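Local structure of EVE domain-containing protein (Pseudomonas syringae pv. tomato str. DC3000, 2EVE) at residues P136-A139 with E140-A143. The protein is of unknown function, but its EVE domain, related to the PUA and ASCH domains, suggests that it may bind RNA or modified nucleic acid. Sequence-based numbering, arbitrary orientation.
Sequences PVTA and EQWA
Thr-138 and Gln-141 span the first turn of helix 139-149, their CA atoms 5.1 Å apart, where the chain passes from strand 134-137 into the helix with Thr-138 as N-cap. Trp-142 N donates to Thr-138 O at 2.9 Å, and Ala-143 N to Ala-139 O at 3.0 Å, opening the i to i+4 pattern. The side chains of Thr-138 and Gln-141 close a reciprocal capping box. Gln-141 N donates to Thr-138 OG1 at 3.0 Å; chi1 of 67° puts this hydroxyl between the threonine's own N and carbonyl carbon, turned in over the helix end. In return, Thr-138 N gives a nearly straight bond (170° at the hydrogen) to Gln-141 OE1 at 2.9 Å, reaching it from a direction tilted 31° from the amide's carbonyl plane. The glutamine chain, extended beyond CG, carries that oxygen back to the backbone N of Thr-138. A water donates to both OE1 and Pro-136 O, so two donors, this water and Thr-138 N, grip the amide oxygen of the buried Gln-141. A second water links Thr-138 OG1 to Glu-140 OE1. On the apolar side, Val-137 CG1 packs 3.8 Å from Gln-141 CB and lies at the indole edge of Trp-142, near the ring plane, 4.0 Å from CE3. Val-137 pairs through its backbone with Tyr-3 of strand 3-8, the neighbour of this outermost strand, and Gln-141 rests on the loop residues Leu-120, Gln-122 and Leu-123. Trp-142 stacks with Tyr-3 and Phe-48, fastening the C-terminal helix to the sheet through strands 3-8 and 46-51.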
ATOM      1  N   PRO A 136       4.707   6.953  -3.979  1.00  9.83           N
ATOM      2  CA  PRO A 136       4.747   6.828  -5.434  1.00  9.08           C
ATOM      3  C   PRO A 136       5.958   5.965  -5.796  1.00 10.17           C
ATOM      4  O   PRO A 136       6.896   5.833  -5.008  1.00 10.93           O
ATOM      5  CB  PRO A 136       4.909   8.277  -5.899  1.00 10.90           C
ATOM      6  CG  PRO A 136       5.731   8.879  -4.809  1.00 10.48           C
ATOM      7  CD  PRO A 136       5.108   8.306  -3.550  1.00 10.41           C
ATOM      8  N   VAL A 137       5.913   5.361  -6.975  1.00 10.04           N
ATOM      9  CA  VAL A 137       7.003   4.534  -7.477  1.00  9.85           C
ATOM     10  C   VAL A 137       7.193   4.988  -8.921  1.00 10.49           C
ATOM     11  O   VAL A 137       6.232   5.015  -9.689  1.00 11.35           O
ATOM     12  CB  VAL A 137       6.638   3.021  -7.448  1.00  9.50           C
ATOM     13  CG1 VAL A 137       7.709   2.206  -8.165  1.00 10.45           C
ATOM     14  CG2 VAL A 137       6.503   2.541  -6.005  1.00  9.08           C
ATOM     15  N   THR A 138       8.414   5.370  -9.288  1.00  9.83           N
ATOM     16  CA  THR A 138       8.671   5.827 -10.651  1.00 11.18           C
ATOM     17  C   THR A 138       8.647   4.650 -11.614  1.00 11.32           C
ATOM     18  O   THR A 138       8.734   3.495 -11.196  1.00 11.45           O
ATOM     19  CB  THR A 138      10.044   6.516 -10.778  1.00 10.82           C
ATOM     20  OG1 THR A 138      11.081   5.547 -10.583  1.00 12.25           O
ATOM     21  CG2 THR A 138      10.182   7.629  -9.752  1.00 12.06           C
ATOM     22  N   ALA A 139       8.522   4.944 -12.902  1.00 13.78           N
ATOM     23  CA  ALA A 139       8.501   3.896 -13.911  1.00 13.81           C
ATOM     24  C   ALA A 139       9.807   3.113 -13.868  1.00 14.12           C
ATOM     25  O   ALA A 139       9.820   1.898 -14.065  1.00 13.16           O
ATOM     26  CB  ALA A 139       8.296   4.503 -15.298  1.00 15.91           C
ATOM     27  N   GLU A 140      10.908   3.813 -13.601  1.00 15.50           N
ATOM     28  CA  GLU A 140      12.218   3.175 -13.536  1.00 15.88           C
ATOM     29  C   GLU A 140      12.318   2.249 -12.331  1.00 15.61           C
ATOM     30  O   GLU A 140      12.852   1.143 -12.431  1.00 14.78           O
ATOM     31  CB  GLU A 140      13.335   4.220 -13.459  1.00 18.28           C
ATOM     32  CG  GLU A 140      13.197   5.367 -14.445  1.00 22.84           C
ATOM     33  CD  GLU A 140      12.425   6.539 -13.863  1.00 26.05           C
ATOM     34  OE1 GLU A 140      13.016   7.317 -13.078  1.00 30.44           O
ATOM     35  OE2 GLU A 140      11.226   6.677 -14.180  1.00 22.14           O
ATOM     36  N   GLN A 141      11.807   2.698 -11.189  1.00 12.77           N
ATOM     37  CA  GLN A 141      11.857   1.878  -9.986  1.00 11.82           C
ATOM     38  C   GLN A 141      10.964   0.658 -10.154  1.00 10.75           C
ATOM     39  O   GLN A 141      11.320  -0.441  -9.739  1.00 10.92           O
ATOM     40  CB  GLN A 141      11.421   2.696  -8.767  1.00 10.24           C
ATOM     41  CG  GLN A 141      12.316   3.892  -8.491  1.00 12.79           C
ATOM     42  CD  GLN A 141      11.749   4.815  -7.431  1.00 12.78           C
ATOM     43  OE1 GLN A 141      10.532   4.969  -7.314  1.00 13.37           O
ATOM     44  NE2 GLN A 141      12.631   5.453  -6.663  1.00 16.25           N
ATOM     45  N   TRP A 142       9.804   0.858 -10.770  1.00 10.90           N
ATOM     46  CA  TRP A 142       8.865  -0.230 -10.997  1.00 10.48           C
ATOM     47  C   TRP A 142       9.503  -1.312 -11.869  1.00 10.39           C
ATOM     48  O   TRP A 142       9.459  -2.494 -11.534  1.00 11.11           O
ATOM     49  CB  TRP A 142       7.590   0.308 -11.658  1.00 11.20           C
ATOM     50  CG  TRP A 142       6.496  -0.717 -11.807  1.00 11.55           C
ATOM     51  CD1 TRP A 142       6.304  -1.571 -12.857  1.00 11.62           C
ATOM     52  CD2 TRP A 142       5.464  -1.014 -10.855  1.00  9.76           C
ATOM     53  NE1 TRP A 142       5.219  -2.383 -12.615  1.00 11.22           N
ATOM     54  CE2 TRP A 142       4.686  -2.062 -11.395  1.00 11.47           C
ATOM     55  CE3 TRP A 142       5.124  -0.499  -9.597  1.00  9.42           C
ATOM     56  CZ2 TRP A 142       3.585  -2.603 -10.720  1.00 10.09           C
ATOM     57  CZ3 TRP A 142       4.029  -1.037  -8.924  1.00 10.96           C
ATOM     58  CH2 TRP A 142       3.273  -2.081  -9.491  1.00  9.93           C
ATOM     59  N   ALA A 143      10.101  -0.900 -12.981  1.00 11.86           N
ATOM     60  CA  ALA A 143      10.748  -1.842 -13.886  1.00 13.42           C
ATOM     61  C   ALA A 143      11.892  -2.566 -13.186  1.00 12.41           C
ATOM     62  O   ALA A 143      12.102  -3.760 -13.393  1.00 14.72           O
ATOM     63  CB  ALA A 143      11.269  -1.110 -15.118  1.00 14.84           C
TER
HETATM   64  O   HOH W   1       9.307   7.001  -5.895  1.00 22.89           O
HETATM   65  O   HOH W   2      13.572   6.528 -10.572  1.00 17.30           O